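Local coordinates for protein endonuclease V isoform X2 (Ciona intestinalis, PDB 6OZI) that probably cleaves inosine-containing nucleic acid in a metal-dependent reaction, as an endonuclease V with an RNase H-like fold, at residues A10-N13 with S14-E17; D1-T5 with D6-A10. The protein carries 1 engineered substitution. All coordinates share one frame; numbering follows the deposited sequence.

Interaction 1: A10-N13 with S14-E17; sequences AEWN and SKQE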
loop_
_atom_site.group_PDB
_atom_site.type_symbol
_atom_site.label_atom_id
_atom_site.label_comp_id
_atom_site.label_asym_id
_atom_site.label_seq_id
_atom_site.Cartn_x
_atom_site.Cartn_y
_atom_site.Cartn_z
ATOM N N ALA A 10 -20.263 -30.116 1.536
ATOM C CA ALA A 10 -21.619 -30.607 1.767
ATOM C C ALA A 10 -22.111 -30.228 3.162
ATOM O O ALA A 10 -23.234 -29.730 3.326
ATOM C CB ALA A 10 -21.664 -32.122 1.566
ATOM N N GLU A 11 -21.269 -30.446 4.180
ATOM C CA GLU A 11 -21.621 -30.086 5.552
ATOM C C GLU A 11 -21.891 -28.591 5.688
ATOM O O GLU A 11 -22.865 -28.179 6.338
ATOM C CB GLU A 11 -20.494 -30.509 6.493
ATOM C CG GLU A 11 -20.779 -30.283 7.959
ATOM C CD GLU A 11 -19.589 -30.634 8.838
ATOM O OE1 GLU A 11 -19.049 -31.759 8.714
ATOM O OE2 GLU A 11 -19.176 -29.767 9.639
ATOM N N TRP A 12 -21.034 -27.764 5.084
ATOM C CA TRP A 12 -21.213 -26.316 5.136
ATOM C C TRP A 12 -22.528 -25.901 4.485
ATOM O O TRP A 12 -23.271 -25.070 5.028
ATOM C CB TRP A 12 -20.028 -25.633 4.451
ATOM C CG TRP A 12 -18.778 -25.589 5.282
ATOM C CD1 TRP A 12 -18.683 -25.783 6.627
ATOM C CD2 TRP A 12 -17.445 -25.356 4.815
ATOM N NE1 TRP A 12 -17.379 -25.655 7.033
ATOM C CE2 TRP A 12 -16.596 -25.397 5.940
ATOM C CE3 TRP A 12 -16.889 -25.097 3.557
ATOM C CZ2 TRP A 12 -15.220 -25.197 5.847
ATOM C CZ3 TRP A 12 -15.525 -24.900 3.466
ATOM C CH2 TRP A 12 -14.703 -24.956 4.604
ATOM N N ASN A 13 -22.827 -26.470 3.315
ATOM C CA ASN A 13 -24.104 -26.206 2.658
ATOM C C ASN A 13 -25.272 -26.568 3.565
ATOM O O ASN A 13 -26.258 -25.826 3.650
ATOM C CB ASN A 13 -24.186 -26.980 1.344
ATOM C CG ASN A 13 -23.236 -26.434 0.284
ATOM O OD1 ASN A 13 -22.680 -25.339 0.428
ATOM N ND2 ASN A 13 -23.046 -27.196 -0.787
ATOM N N SER A 14 -25.174 -27.706 4.259
ATOM C CA SER A 14 -26.263 -28.129 5.131
ATOM C C SER A 14 -26.467 -27.150 6.285
ATOM O O SER A 14 -27.596 -26.715 6.557
ATOM C CB SER A 14 -25.993 -29.540 5.648
ATOM O OG SER A 14 -26.881 -29.854 6.699
ATOM N N LYS A 15 -25.379 -26.790 6.981
ATOM C CA LYS A 15 -25.489 -25.825 8.073
ATOM C C LYS A 15 -26.095 -24.515 7.586
ATOM O O LYS A 15 -26.945 -23.917 8.262
ATOM C CB LYS A 15 -24.119 -25.559 8.693
ATOM C CG LYS A 15 -23.511 -26.713 9.474
ATOM C CD LYS A 15 -21.983 -26.669 9.333
ATOM C CE LYS A 15 -21.245 -27.266 10.523
ATOM N NZ LYS A 15 -19.767 -27.174 10.316
ATOM N N GLN A 16 -25.674 -24.059 6.407
ATOM C CA GLN A 16 -26.227 -22.821 5.870
ATOM C C GLN A 16 -27.722 -22.959 5.600
ATOM O O GLN A 16 -28.506 -22.059 5.928
ATOM C CB GLN A 16 -25.467 -22.431 4.605
ATOM C CG GLN A 16 -24.066 -21.923 4.889
ATOM C CD GLN A 16 -23.277 -21.587 3.639
ATOM O OE1 GLN A 16 -23.630 -22.001 2.535
ATOM N NE2 GLN A 16 -22.186 -20.843 3.811
ATOM N N GLU A 17 -28.144 -24.105 5.059
ATOM C CA GLU A 17 -29.567 -24.302 4.794
ATOM C C GLU A 17 -30.381 -24.287 6.080
ATOM O O GLU A 17 -31.503 -23.769 6.100
ATOM C CB GLU A 17 -29.804 -25.608 4.030
ATOM C CG GLU A 17 -29.337 -25.600 2.582
ATOM C CD GLU A 17 -30.177 -24.692 1.680
ATOM O OE1 GLU A 17 -31.248 -24.211 2.114
ATOM O OE2 GLU A 17 -29.761 -24.473 0.524
#
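Four successive i to i+4 backbone bonds join Ala10-Asn13 to Ser14-Glu17 as unbroken alpha helix, among them Lys15 N to Glu11 O at 2.9 Å and a nearly straight 172° at the hydrogen. The same pair is joined again by its side chains. Glu11 leaves the helix with CG anti to the backbone N (chi1 -176°) and stays extended, while Lys15 bends at CB-CG and runs back over the Glu11 carbonyl. Their ends meet in a salt bridge, Lys15 NZ to Glu11 OE2 at 2.7 Å, made through the anti lone pair of that oxygen. NZ also comes up at the edge of the Trp12 indole, near the ring plane, 4.1 Å from CD1. This is the classic i to i+4 Glu-Lys pair of a helix surface, here on helix 6-19, next to the side of the helix that faces the protein. Trp12, which is buried, stacks on Phe88 of helix 86-104 and also meets the ring of Tyr85. One turn on, the extended Gln16 lays its CG 3.2 Å from Trp12 O before its amide reaches away from the helix: OE1 accepts from Arg124 NE and NE2 bonds to Ser84 O, holding both ends of this buried amide. Asn13 OD1, hydrogen-bonded to Tyr85 OH, stands 4.1 Å from Gln16 OE1, the two amide planes 32° apart.

Interaction 2: D1-T5 with D6-A10; sequences DNKIT and DEQIA. With nucleotides of chain D.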
loop_
_atom_site.group_PDB
_atom_site.type_symbol
_atom_site.label_atom_id
_atom_site.label_comp_id
_atom_site.label_asym_id
_atom_site.label_seq_id
_atom_site.Cartn_x
_atom_site.Cartn_y
_atom_site.Cartn_z
ATOM N N ASP A 1 -3.784 -26.924 5.247
ATOM C CA ASP A 1 -4.982 -26.233 4.776
ATOM C C ASP A 1 -6.015 -27.209 4.207
ATOM O O ASP A 1 -7.010 -26.795 3.606
ATOM C CB ASP A 1 -4.616 -25.179 3.721
ATOM C CG ASP A 1 -3.821 -25.756 2.548
ATOM O OD1 ASP A 1 -3.242 -24.954 1.781
ATOM O OD2 ASP A 1 -3.769 -26.996 2.386
ATOM N N ASN A 2 -5.775 -28.504 4.413
ATOM C CA ASN A 2 -6.578 -29.571 3.811
ATOM C C ASN A 2 -7.973 -29.711 4.421
ATOM O O ASN A 2 -8.491 -30.827 4.534
ATOM C CB ASN A 2 -5.815 -30.889 3.923
ATOM C CG ASN A 2 -5.283 -31.139 5.321
ATOM O OD1 ASN A 2 -4.082 -31.031 5.568
ATOM N ND2 ASN A 2 -6.182 -31.465 6.249
ATOM N N LYS A 3 -8.605 -28.603 4.819
ATOM C CA LYS A 3 -9.936 -28.673 5.415
ATOM C C LYS A 3 -11.042 -28.704 4.364
ATOM O O LYS A 3 -12.075 -29.351 4.581
ATOM C CB LYS A 3 -10.146 -27.494 6.374
ATOM C CG LYS A 3 -11.593 -27.015 6.494
ATOM C CD LYS A 3 -12.426 -27.854 7.453
ATOM C CE LYS A 3 -12.411 -27.266 8.858
ATOM N NZ LYS A 3 -13.534 -27.793 9.690
ATOM N N ILE A 4 -10.850 -28.034 3.228
ATOM C CA ILE A 4 -11.890 -27.951 2.205
ATOM C C ILE A 4 -11.893 -29.255 1.412
ATOM O O ILE A 4 -10.963 -29.539 0.658
ATOM C CB ILE A 4 -11.679 -26.744 1.283
ATOM C CG1 ILE A 4 -11.714 -25.435 2.072
ATOM C CG2 ILE A 4 -12.742 -26.709 0.200
ATOM C CD1 ILE A 4 -11.464 -24.212 1.219
ATOM N N THR A 5 -12.912 -30.076 1.631
ATOM C CA THR A 5 -13.154 -31.309 0.899
ATOM C C THR A 5 -14.562 -31.252 0.325
ATOM O O THR A 5 -15.345 -30.353 0.642
ATOM C CB THR A 5 -13.003 -32.539 1.796
ATOM O OG1 THR A 5 -13.952 -32.455 2.865
ATOM C CG2 THR A 5 -11.601 -32.612 2.372
ATOM N N ASP A 6 -14.889 -32.224 -0.531
ATOM C CA ASP A 6 -16.261 -32.328 -1.017
ATOM C C ASP A 6 -17.229 -32.525 0.148
ATOM O O ASP A 6 -18.306 -31.911 0.191
ATOM C CB ASP A 6 -16.373 -33.477 -2.020
ATOM C CG ASP A 6 -15.657 -34.732 -1.550
ATOM O OD1 ASP A 6 -15.300 -34.809 -0.353
ATOM O OD2 ASP A 6 -15.447 -35.646 -2.377
ATOM N N GLU A 7 -16.846 -33.360 1.115
ATOM C CA GLU A 7 -17.707 -33.613 2.263
ATOM C C GLU A 7 -17.843 -32.370 3.127
ATOM O O GLU A 7 -18.927 -32.077 3.640
ATOM C CB GLU A 7 -17.149 -34.772 3.091
ATOM C CG GLU A 7 -16.831 -36.015 2.290
ATOM C CD GLU A 7 -16.351 -37.154 3.167
ATOM O OE1 GLU A 7 -16.134 -36.923 4.378
ATOM O OE2 GLU A 7 -16.174 -38.276 2.645
ATOM N N GLN A 8 -16.754 -31.620 3.293
ATOM C CA GLN A 8 -16.826 -30.396 4.082
ATOM C C GLN A 8 -17.728 -29.367 3.419
ATOM O O GLN A 8 -18.485 -28.667 4.103
ATOM C CB GLN A 8 -15.425 -29.827 4.303
ATOM C CG GLN A 8 -15.403 -28.638 5.245
ATOM C CD GLN A 8 -15.833 -29.009 6.654
ATOM O OE1 GLN A 8 -15.120 -29.718 7.365
ATOM N NE2 GLN A 8 -17.015 -28.539 7.058
ATOM N N ILE A 9 -17.661 -29.260 2.089
ATOM C CA ILE A 9 -18.566 -28.369 1.363
ATOM C C ILE A 9 -20.009 -28.804 1.575
ATOM O O ILE A 9 -20.903 -27.970 1.769
ATOM C CB ILE A 9 -18.206 -28.337 -0.136
ATOM C CG1 ILE A 9 -16.798 -27.778 -0.363
ATOM C CG2 ILE A 9 -19.238 -27.537 -0.921
ATOM C CD1 ILE A 9 -16.690 -26.288 -0.212
ATOM N N ALA A 10 -20.263 -30.116 1.536
ATOM C CA ALA A 10 -21.619 -30.607 1.767
ATOM C C ALA A 10 -22.111 -30.228 3.162
ATOM O O ALA A 10 -23.234 -29.730 3.326
ATOM C CB ALA A 10 -21.664 -32.122 1.566
ATOM P P DA D 20 -6.890 -27.656 -6.669
ATOM O OP1 DA D 20 -5.433 -27.425 -6.549
ATOM O OP2 DA D 20 -7.388 -28.775 -7.502
ATOM O "O5'" DA D 20 -7.531 -27.833 -5.210
ATOM C "C5'" DA D 20 -7.227 -28.968 -4.414
ATOM C "C4'" DA D 20 -7.903 -28.853 -3.061
ATOM O "O4'" DA D 20 -7.777 -27.489 -2.589
ATOM C "C3'" DA D 20 -9.403 -29.123 -3.072
ATOM O "O3'" DA D 20 -9.663 -30.522 -2.887
ATOM C "C2'" DA D 20 -9.890 -28.318 -1.869
ATOM C "C1'" DA D 20 -8.913 -27.139 -1.818
ATOM N N9 DA D 20 -9.484 -25.896 -2.334
ATOM C C8 DA D 20 -10.586 -25.764 -3.136
ATOM N N7 DA D 20 -10.885 -24.519 -3.431
ATOM C C5 DA D 20 -9.915 -23.780 -2.770
ATOM C C6 DA D 20 -9.668 -22.392 -2.683
ATOM N N6 DA D 20 -10.421 -21.468 -3.291
ATOM N N1 DA D 20 -8.609 -21.991 -1.943
ATOM C C2 DA D 20 -7.856 -22.919 -1.335
ATOM N N3 DA D 20 -7.989 -24.245 -1.342
ATOM C C4 DA D 20 -9.043 -24.615 -2.087
ATOM P P DC D 21 -10.536 -31.345 -3.957
ATOM O OP1 DC D 21 -10.859 -32.651 -3.343
ATOM O OP2 DC D 21 -9.839 -31.281 -5.262
ATOM O "O5'" DC D 21 -11.881 -30.495 -4.132
ATOM C "C5'" DC D 21 -12.791 -30.333 -3.049
ATOM C "C4'" DC D 21 -13.696 -29.135 -3.302
ATOM O "O4'" DC D 21 -12.883 -28.016 -3.713
ATOM C "C3'" DC D 21 -14.701 -29.318 -4.428
ATOM O "O3'" DC D 21 -15.892 -29.865 -3.920
ATOM C "C2'" DC D 21 -14.933 -27.893 -4.915
ATOM C "C1'" DC D 21 -13.592 -27.218 -4.645
ATOM N N1 DC D 21 -12.759 -27.040 -5.863
ATOM C C2 DC D 21 -13.003 -25.950 -6.701
ATOM O O2 DC D 21 -13.914 -25.166 -6.412
ATOM N N3 DC D 21 -12.240 -25.788 -7.808
ATOM C C4 DC D 21 -11.266 -26.659 -8.082
ATOM N N4 DC D 21 -10.539 -26.449 -9.181
ATOM C C5 DC D 21 -10.997 -27.779 -7.239
ATOM C C6 DC D 21 -11.761 -27.929 -6.149
#
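A threonine N-cap starts helix 6-19 beside the bound DNA strand. Thr5 OG1 accepts from Gln8 N at 3.0 Å, with 156° at the hydrogen; its chi1 of 60° puts the hydroxyl between the backbone N and the carbonyl carbon, turned to the first turn of the helix. The Thr5 carbonyl meanwhile takes the first helical bond, from Ile9 N at 2.9 Å, so side chain and backbone of one residue satisfy two successive amides. Gln8 packs its CB against the cap hydroxyl, 3.3 Å from Thr5 OG1, then bends at CB-CG, and its amide crosses the folded chain of Lys3 at a slant. Lys3 CD sits 3.3 Å from Gln8 OE1, and the bond from Lys3 NZ to that oxygen is weak. On the other side of the backbone from this pair, Ile4 CG2 touches Ile9 CD1 at 4.0 Å, which joins the lead-in to the helix by an apolar contact. The same methyl faces the deoxyribose of DA20 of chain D, its C2' 3.9 Å away, and Ile4 CD1 approaches C4 of the base. Further along the strand, C5' of DC21 of chain D lies 3.8 Å from Asp6 N, where the helix begins. Lead-in and first turn thus pack on the sugars of both nucleotides, and a threonine side chain accepting from the amide three residues on is the standard helix N-cap.

Overall arrangement
From the N terminus, the chain first runs past the DNA as an irregular lead-in, and interaction 2 closes it onto the opening turn of helix 6-19. Interaction 1 takes over at Ala10, the residue they share, and continues one to two turns further along the same helix. Neither nests inside or crosses the other: they follow in series, their centres 11 Å apart. Trp12 joins them, since its CH2 packs on Ile4 CG1 at 3.9 Å and its CZ2 lies near Lys3 CG, the indole reaching back from the second turn to the lead-in. Through interaction 1 the helix is then tied to helix 86-104 and to the loop carrying Arg124, while 1-10 meets the nucleic acid.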